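Local coordinates for protein 361aa long hypothetical D-aminopeptidase (Pyrococcus horikoshii, PDB 2DRH) that is of unproven function but probably acts as an aminopeptidase, at residues Ala178-Lys182 with Trp229-Gly233; Arg211-Thr216 with Arg268-Tyr274; Ile240-Ile244 with Ala262-Leu266. All blocks are in the same frame, centred on the assembly; numbering follows the deposited sequence.

Contact 1: residues Ala178-Lys182 with Trp229-Gly233; sequences AFEFK and WPGRG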
loop_
_atom_site.group_PDB
_atom_site.type_symbol
_atom_site.label_atom_id
_atom_site.label_comp_id
_atom_site.label_asym_id
_atom_site.label_seq_id
_atom_site.Cartn_x
_atom_site.Cartn_y
_atom_site.Cartn_z
ATOM N N ALA A 178 23.184 -16.722 -9.003
ATOM C CA ALA A 178 23.329 -15.580 -8.102
ATOM C C ALA A 178 24.726 -14.983 -8.258
ATOM O O ALA A 178 25.728 -15.677 -8.066
ATOM C CB ALA A 178 23.105 -16.015 -6.658
ATOM N N PHE A 179 24.787 -13.702 -8.620
ATOM C CA PHE A 179 26.066 -13.019 -8.803
ATOM C C PHE A 179 26.907 -13.733 -9.854
ATOM O O PHE A 179 28.135 -13.695 -9.817
ATOM C CB PHE A 179 26.829 -12.971 -7.475
ATOM C CG PHE A 179 26.124 -12.195 -6.406
ATOM C CD1 PHE A 179 26.048 -10.803 -6.474
ATOM C CD2 PHE A 179 25.500 -12.851 -5.348
ATOM C CE1 PHE A 179 25.359 -10.079 -5.504
ATOM C CE2 PHE A 179 24.809 -12.135 -4.375
ATOM C CZ PHE A 179 24.738 -10.748 -4.452
ATOM N N GLU A 180 26.227 -14.386 -10.787
ATOM C CA GLU A 180 26.876 -15.120 -11.863
ATOM C C GLU A 180 27.724 -16.291 -11.386
ATOM O O GLU A 180 28.684 -16.704 -12.033
ATOM C CB GLU A 180 27.666 -14.162 -12.760
ATOM C CG GLU A 180 26.735 -13.167 -13.424
ATOM C CD GLU A 180 27.436 -12.180 -14.332
ATOM O OE1 GLU A 180 27.894 -12.583 -15.423
ATOM O OE2 GLU A 180 27.521 -10.999 -13.945
ATOM N N PHE A 181 27.329 -16.816 -10.232
ATOM C CA PHE A 181 27.922 -18.001 -9.631
ATOM C C PHE A 181 26.672 -18.861 -9.480
ATOM O O PHE A 181 25.560 -18.381 -9.732
ATOM C CB PHE A 181 28.512 -17.702 -8.252
ATOM C CG PHE A 181 29.820 -16.957 -8.295
ATOM C CD1 PHE A 181 30.931 -17.511 -8.923
ATOM C CD2 PHE A 181 29.951 -15.717 -7.672
ATOM C CE1 PHE A 181 32.162 -16.840 -8.926
ATOM C CE2 PHE A 181 31.171 -15.038 -7.668
ATOM C CZ PHE A 181 32.278 -15.601 -8.294
ATOM N N LYS A 182 26.821 -20.119 -9.088
ATOM C CA LYS A 182 25.640 -20.951 -8.927
ATOM C C LYS A 182 24.857 -20.434 -7.726
ATOM O O LYS A 182 25.441 -20.129 -6.685
ATOM C CB LYS A 182 26.034 -22.405 -8.694
ATOM C CG LYS A 182 24.853 -23.361 -8.646
ATOM C CD LYS A 182 24.162 -23.457 -10.001
ATOM C CE LYS A 182 22.889 -24.297 -9.914
ATOM N NZ LYS A 182 21.953 -23.737 -8.903
ATOM N N TRP A 229 36.531 -14.808 -12.651
ATOM C CA TRP A 229 36.233 -16.218 -12.434
ATOM C C TRP A 229 35.200 -16.609 -13.499
ATOM O O TRP A 229 34.243 -15.879 -13.742
ATOM C CB TRP A 229 35.684 -16.441 -11.023
ATOM C CG TRP A 229 35.699 -17.879 -10.607
ATOM C CD1 TRP A 229 34.717 -18.805 -10.814
ATOM C CD2 TRP A 229 36.776 -18.571 -9.968
ATOM N NE1 TRP A 229 35.118 -20.034 -10.344
ATOM C CE2 TRP A 229 36.378 -19.920 -9.819
ATOM C CE3 TRP A 229 38.043 -18.184 -9.506
ATOM C CZ2 TRP A 229 37.205 -20.887 -9.228
ATOM C CZ3 TRP A 229 38.867 -19.147 -8.918
ATOM C CH2 TRP A 229 38.441 -20.483 -8.785
ATOM N N PRO A 230 35.392 -17.766 -14.157
ATOM C CA PRO A 230 34.495 -18.268 -15.208
ATOM C C PRO A 230 33.005 -18.296 -14.859
ATOM O O PRO A 230 32.623 -18.164 -13.697
ATOM C CB PRO A 230 35.036 -19.674 -15.482
ATOM C CG PRO A 230 36.481 -19.547 -15.165
ATOM C CD PRO A 230 36.467 -18.738 -13.891
ATOM N N GLY A 231 32.175 -18.471 -15.885
ATOM C CA GLY A 231 30.739 -18.553 -15.689
ATOM C C GLY A 231 29.936 -17.278 -15.859
ATOM O O GLY A 231 28.744 -17.265 -15.555
ATOM N N ARG A 232 30.562 -16.212 -16.346
ATOM C CA ARG A 232 29.851 -14.951 -16.521
ATOM C C ARG A 232 28.934 -14.953 -17.736
ATOM O O ARG A 232 29.198 -15.641 -18.722
ATOM C CB ARG A 232 30.844 -13.784 -16.606
ATOM C CG ARG A 232 31.652 -13.597 -15.323
ATOM C CD ARG A 232 32.311 -12.228 -15.235
ATOM N NE ARG A 232 31.337 -11.140 -15.319
ATOM C CZ ARG A 232 31.567 -9.899 -14.901
ATOM N NH1 ARG A 232 32.737 -9.585 -14.359
ATOM N NH2 ARG A 232 30.634 -8.966 -15.037
ATOM N N GLY A 233 27.847 -14.189 -17.644
ATOM C CA GLY A 233 26.892 -14.107 -18.735
ATOM C C GLY A 233 25.452 -13.978 -18.265
ATOM O O GLY A 233 25.117 -14.305 -17.122
HETATM O O HOH W 1 30.059 -18.993 -12.417
#

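Contact 2: residues Arg211-Thr216 with Arg268-Tyr274; sequences RREDLT and RTGGYAY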
loop_
_atom_site.group_PDB
_atom_site.type_symbol
_atom_site.label_atom_id
_atom_site.label_comp_id
_atom_site.label_asym_id
_atom_site.label_seq_id
_atom_site.Cartn_x
_atom_site.Cartn_y
_atom_site.Cartn_z
ATOM N N ARG A 211 24.746 -9.080 -10.113
ATOM C CA ARG A 211 25.800 -9.034 -11.123
ATOM C C ARG A 211 27.022 -9.574 -10.389
ATOM O O ARG A 211 27.099 -9.481 -9.161
ATOM C CB ARG A 211 26.083 -7.592 -11.553
ATOM C CG ARG A 211 25.147 -7.009 -12.590
ATOM C CD ARG A 211 25.292 -5.493 -12.594
ATOM N NE ARG A 211 25.031 -4.888 -13.897
ATOM C CZ ARG A 211 25.835 -5.005 -14.949
ATOM N NH1 ARG A 211 26.956 -5.709 -14.858
ATOM N NH2 ARG A 211 25.528 -4.402 -16.090
ATOM N N ARG A 212 27.977 -10.121 -11.127
ATOM C CA ARG A 212 29.175 -10.679 -10.513
ATOM C C ARG A 212 29.886 -9.708 -9.570
ATOM O O ARG A 212 30.242 -10.072 -8.446
ATOM C CB ARG A 212 30.152 -11.148 -11.602
ATOM C CG ARG A 212 31.486 -11.656 -11.065
ATOM C CD ARG A 212 31.306 -12.865 -10.155
ATOM N NE ARG A 212 30.901 -14.062 -10.886
ATOM C CZ ARG A 212 31.677 -14.704 -11.752
ATOM N NH1 ARG A 212 32.907 -14.270 -12.000
ATOM N NH2 ARG A 212 31.223 -15.779 -12.378
ATOM N N GLU A 213 30.079 -8.473 -10.027
ATOM C CA GLU A 213 30.774 -7.460 -9.244
ATOM C C GLU A 213 30.036 -6.843 -8.061
ATOM O O GLU A 213 30.639 -6.088 -7.293
ATOM C CB GLU A 213 31.271 -6.336 -10.161
ATOM C CG GLU A 213 30.298 -5.950 -11.264
ATOM C CD GLU A 213 30.064 -7.092 -12.241
ATOM O OE1 GLU A 213 31.058 -7.621 -12.781
ATOM O OE2 GLU A 213 28.893 -7.463 -12.465
ATOM N N ASP A 214 28.750 -7.137 -7.901
ATOM C CA ASP A 214 28.019 -6.572 -6.773
ATOM C C ASP A 214 28.298 -7.345 -5.480
ATOM O O ASP A 214 28.320 -6.767 -4.394
ATOM C CB ASP A 214 26.509 -6.582 -7.036
ATOM C CG ASP A 214 26.115 -5.788 -8.276
ATOM O OD1 ASP A 214 26.718 -4.723 -8.538
ATOM O OD2 ASP A 214 25.183 -6.228 -8.976
ATOM N N LEU A 215 28.522 -8.649 -5.611
ATOM C CA LEU A 215 28.760 -9.529 -4.468
ATOM C C LEU A 215 29.575 -8.919 -3.329
ATOM O O LEU A 215 30.746 -8.556 -3.484
ATOM C CB LEU A 215 29.407 -10.838 -4.944
ATOM C CG LEU A 215 29.633 -11.935 -3.889
ATOM C CD1 LEU A 215 28.338 -12.253 -3.148
ATOM C CD2 LEU A 215 30.176 -13.178 -4.571
ATOM N N THR A 216 28.931 -8.818 -2.171
ATOM C CA THR A 216 29.550 -8.264 -0.979
ATOM C C THR A 216 29.408 -9.280 0.150
ATOM O O THR A 216 28.292 -9.638 0.526
ATOM C CB THR A 216 28.847 -6.966 -0.573
ATOM O OG1 THR A 216 28.749 -6.111 -1.721
ATOM C CG2 THR A 216 29.625 -6.255 0.531
ATOM N N ARG A 268 22.896 -5.703 1.812
ATOM C CA ARG A 268 24.237 -5.862 2.342
ATOM C C ARG A 268 25.103 -6.889 1.606
ATOM O O ARG A 268 26.318 -6.853 1.725
ATOM C CB ARG A 268 24.167 -6.175 3.846
ATOM C CG ARG A 268 23.766 -4.957 4.688
ATOM C CD ARG A 268 23.606 -5.278 6.179
ATOM N NE ARG A 268 24.867 -5.629 6.832
ATOM C CZ ARG A 268 25.742 -4.752 7.318
ATOM N NH1 ARG A 268 25.506 -3.449 7.234
ATOM N NH2 ARG A 268 26.857 -5.182 7.900
ATOM N N THR A 269 24.491 -7.797 0.850
ATOM C CA THR A 269 25.264 -8.770 0.092
ATOM C C THR A 269 25.459 -8.269 -1.345
ATOM O O THR A 269 26.084 -8.945 -2.163
ATOM C CB THR A 269 24.569 -10.156 0.018
ATOM O OG1 THR A 269 23.346 -10.037 -0.718
ATOM C CG2 THR A 269 24.277 -10.700 1.417
ATOM N N GLY A 270 24.937 -7.083 -1.648
ATOM C CA GLY A 270 25.062 -6.543 -2.993
ATOM C C GLY A 270 23.766 -6.603 -3.794
ATOM O O GLY A 270 23.781 -6.513 -5.032
ATOM N N GLY A 271 22.642 -6.762 -3.096
ATOM C CA GLY A 271 21.349 -6.820 -3.759
ATOM C C GLY A 271 20.771 -5.423 -3.944
ATOM O O GLY A 271 20.444 -4.746 -2.962
ATOM N N TYR A 272 20.637 -5.001 -5.205
ATOM C CA TYR A 272 20.125 -3.677 -5.540
ATOM C C TYR A 272 18.706 -3.669 -6.112
ATOM O O TYR A 272 18.177 -2.604 -6.457
ATOM C CB TYR A 272 21.066 -2.987 -6.538
ATOM C CG TYR A 272 22.473 -2.765 -6.011
ATOM C CD1 TYR A 272 23.434 -3.770 -6.091
ATOM C CD2 TYR A 272 22.828 -1.564 -5.404
ATOM C CE1 TYR A 272 24.714 -3.583 -5.579
ATOM C CE2 TYR A 272 24.104 -1.364 -4.887
ATOM C CZ TYR A 272 25.043 -2.379 -4.975
ATOM O OH TYR A 272 26.307 -2.196 -4.446
ATOM N N ALA A 273 18.097 -4.847 -6.215
ATOM C CA ALA A 273 16.746 -4.976 -6.752
ATOM C C ALA A 273 16.642 -4.336 -8.144
ATOM O O ALA A 273 15.889 -3.385 -8.351
ATOM C CB ALA A 273 15.736 -4.332 -5.797
ATOM N N TYR A 274 17.410 -4.855 -9.096
ATOM C CA TYR A 274 17.355 -4.326 -10.455
ATOM C C TYR A 274 15.929 -4.451 -10.981
ATOM O O TYR A 274 15.087 -5.144 -10.392
ATOM C CB TYR A 274 18.325 -5.084 -11.368
ATOM C CG TYR A 274 19.775 -4.883 -10.992
ATOM C CD1 TYR A 274 20.283 -3.602 -10.758
ATOM C CD2 TYR A 274 20.644 -5.968 -10.880
ATOM C CE1 TYR A 274 21.624 -3.407 -10.420
ATOM C CE2 TYR A 274 21.989 -5.783 -10.543
ATOM C CZ TYR A 274 22.468 -4.503 -10.317
ATOM O OH TYR A 274 23.793 -4.319 -10.002
HETATM O O HOH W 2 28.041 -4.095 -4.189
#

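Contact 3: residues Ile240-Ile244 with Ala262-Leu266; sequences IIMII and AIVGL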
loop_
_atom_site.group_PDB
_atom_site.type_symbol
_atom_site.label_atom_id
_atom_site.label_comp_id
_atom_site.label_asym_id
_atom_site.label_seq_id
_atom_site.Cartn_x
_atom_site.Cartn_y
_atom_site.Cartn_z
ATOM N N ILE A 240 14.742 -13.020 -6.107
ATOM C CA ILE A 240 14.996 -13.684 -4.826
ATOM C C ILE A 240 13.790 -13.692 -3.893
ATOM O O ILE A 240 13.067 -12.705 -3.768
ATOM C CB ILE A 240 16.203 -13.054 -4.067
ATOM C CG1 ILE A 240 16.332 -13.700 -2.677
ATOM C CG2 ILE A 240 16.030 -11.540 -3.958
ATOM C CD1 ILE A 240 17.492 -13.203 -1.847
ATOM N N ILE A 241 13.576 -14.831 -3.245
ATOM C CA ILE A 241 12.471 -14.976 -2.315
ATOM C C ILE A 241 13.070 -15.197 -0.941
ATOM O O ILE A 241 13.962 -16.028 -0.773
ATOM C CB ILE A 241 11.576 -16.193 -2.671
ATOM C CG1 ILE A 241 11.042 -16.055 -4.108
ATOM C CG2 ILE A 241 10.434 -16.312 -1.662
ATOM C CD1 ILE A 241 10.201 -14.797 -4.357
ATOM N N MET A 242 12.590 -14.445 0.040
ATOM C CA MET A 242 13.094 -14.580 1.400
ATOM C C MET A 242 11.960 -15.013 2.304
ATOM O O MET A 242 10.932 -14.346 2.388
ATOM C CB MET A 242 13.693 -13.251 1.876
ATOM C CG MET A 242 15.006 -12.912 1.184
ATOM S SD MET A 242 15.263 -11.152 0.889
ATOM C CE MET A 242 14.257 -10.962 -0.593
ATOM N N ILE A 243 12.138 -16.151 2.961
ATOM C CA ILE A 243 11.114 -16.668 3.859
ATOM C C ILE A 243 11.624 -16.543 5.283
ATOM O O ILE A 243 12.647 -17.126 5.645
ATOM C CB ILE A 243 10.795 -18.149 3.560
ATOM C CG1 ILE A 243 10.366 -18.304 2.098
ATOM C CG2 ILE A 243 9.688 -18.649 4.491
ATOM C CD1 ILE A 243 9.121 -17.517 1.734
ATOM N N ILE A 244 10.908 -15.771 6.087
ATOM C CA ILE A 244 11.301 -15.559 7.468
ATOM C C ILE A 244 10.342 -16.252 8.428
ATOM O O ILE A 244 9.117 -16.191 8.264
ATOM C CB ILE A 244 11.322 -14.060 7.827
ATOM C CG1 ILE A 244 12.021 -13.257 6.724
ATOM C CG2 ILE A 244 12.014 -13.863 9.172
ATOM C CD1 ILE A 244 13.426 -13.698 6.430
ATOM N N ALA A 262 14.110 -7.903 5.955
ATOM C CA ALA A 262 14.847 -8.889 5.187
ATOM C C ALA A 262 15.612 -8.195 4.059
ATOM O O ALA A 262 16.659 -8.674 3.624
ATOM C CB ALA A 262 13.887 -9.925 4.604
ATOM N N ILE A 263 15.093 -7.063 3.594
ATOM C CA ILE A 263 15.742 -6.328 2.513
ATOM C C ILE A 263 17.061 -5.723 2.960
ATOM O O ILE A 263 17.953 -5.480 2.141
ATOM C CB ILE A 263 14.836 -5.210 1.973
ATOM C CG1 ILE A 263 13.496 -5.804 1.552
ATOM C CG2 ILE A 263 15.494 -4.536 0.771
ATOM C CD1 ILE A 263 13.622 -6.930 0.542
ATOM N N VAL A 264 17.195 -5.469 4.259
ATOM C CA VAL A 264 18.442 -4.915 4.755
ATOM C C VAL A 264 19.555 -5.943 4.518
ATOM O O VAL A 264 20.653 -5.594 4.079
ATOM C CB VAL A 264 18.351 -4.577 6.257
ATOM C CG1 VAL A 264 19.689 -4.038 6.747
ATOM C CG2 VAL A 264 17.260 -3.542 6.491
ATOM N N GLY A 265 19.258 -7.211 4.795
ATOM C CA GLY A 265 20.237 -8.263 4.590
ATOM C C GLY A 265 20.555 -8.431 3.112
ATOM O O GLY A 265 21.707 -8.620 2.733
ATOM N N LEU A 266 19.526 -8.367 2.275
ATOM C CA LEU A 266 19.701 -8.499 0.834
ATOM C C LEU A 266 20.660 -7.425 0.319
ATOM O O LEU A 266 21.639 -7.728 -0.352
ATOM C CB LEU A 266 18.342 -8.368 0.132
ATOM C CG LEU A 266 18.272 -8.268 -1.401
ATOM C CD1 LEU A 266 18.949 -9.470 -2.030
ATOM C CD2 LEU A 266 16.809 -8.188 -1.846
#

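Contact 1: residues Ala178-Lys182 with Trp229-Gly233
Glu180 does most of the work in this surface contact. Its chi1 is m and its chi2 is t, so the side chain extends to the loop that follows helix 222-225. There OE1 of Glu180 accepts a hydrogen bond from N of Gly233 at 2.7 Å. OE1 of Glu180 also lies 3.7 Å from NE of Arg232, a long salt bridge. Arg232 has a stronger partner in Glu213, which its NH2 meets. Glu180 sits at a corner of a type I' beta turn, Ala178 to Phe181. Phe179 and Glu180 both have positive phi, as that turn requires, and the turn closes a tight beta hairpin between strands 177-178 and 181-182. The CA-to-CB bond of Phe181 points away from Trp229-Gly233. With chi1 m, however, its ring swings back, and CE1 of Phe181 lies 3.7 Å from CD1 of Trp229. The Phe181 ring and the five-membered ring of Trp229 meet obliquely, with planes at 56°. A water bridges O of Glu180 (2.7 Å) and O of Pro230 (3.0 Å), which also both accept from Arg212. Gly231 and Gly233 have positive phi angles at which a side chain would jam against the preceding carbonyl.

Contact 2: residues Arg211-Thr216 with Arg268-Tyr274
Arg211 begins at the exposed edge, its CD 3.2 Å from OH of Tyr274. N of Arg211 donates to OD2 of Asp214 at 3.1 Å. Arg212 turns to contact 1. Glu213 forms a salt bridge with Arg211, OE2 to NH1 at 3.5 Å. Asp214 is central to this link between the loop after strand 198-207 and the loop leading from helix 252-268 to strand 278-285. OD2 of Asp214 also accepts a hydrogen bond from OH of Tyr274 at 2.6 Å, and a water links O of Asp214 to OH of Tyr272. The backbone of Asp214 passes close to Gly270, which ends helix 252-268 in a Schellman motif. A side chain on Gly270 would clash with O of Asp214. Leu215 brings its CA within 3.6 Å of O of Thr269, a CA-H...O contact. Thr216 then donates from N to the same O of Thr269 at 2.8 Å, while its OG1 donates to O of Asp214 at 2.8 Å. Lys313 of a second subunit makes a cation-pi contact with Tyr272.

Contact 3: residues Ile240-Ile244 with Ala262-Leu266
The contact is apolar, and no hydrogen bond crosses it. Alternate residues of the strand, Ile240, Met242 and Ile244, point their CA-to-CB bonds toward the helix. Met242 is central. CE of Met242 lies 4.0 Å from CD2 of Leu266 and 4.2 Å from CD1 of Ile263, and SD of Met242 lies 4.1 Å from CB of Ala262. Ile240 and Ile244 add one contact each. CD1 of Ile240 meets CD1 of Leu266 at 4.0 Å, and CD1 of Ile244 meets CB of Ala262 at 4.2 Å. Ala262 and Leu266 are one helical turn apart, so both face the sheet. Backbone polar groups are used elsewhere: N of Leu266 bonds to O of Ala262 at 3.2 Å within the helix, and the strand bonds to its sheet neighbours. The segment axes approach to 10.1 Å, with 132° between their N-to-C directions. Helix 309-328 lies alongside, its Val319 touching Ile244 and Ala262. This is a helix packed on a sheet within a beta-alpha-beta crossover, strand 240-246, helix 252-268 and parallel strand 278-285.

In the fold
From the N terminus, the chain first reaches the hairpin turn at 178-182. It then runs through strands 184-193 and 198-207 to the loop at 211-216. Contact 1 closes at 229-233, so it crosses contact 2, which is still open. Salt bridge Arg232-Glu213 joins the two. After the unmodelled residues 234-238, strand 240-246 opens contact 3. This closes on helix 252-268 and is nested inside the loop that contact 2 closes at 268-274. A probable hydrogen bond from Gly271 N to Leu266 O joins contacts 2 and 3. Contacts 1 and 3 follow in series without touching. Contact 2 touches both of the others and links the loop after strand 198-207 to the end of helix 252-268.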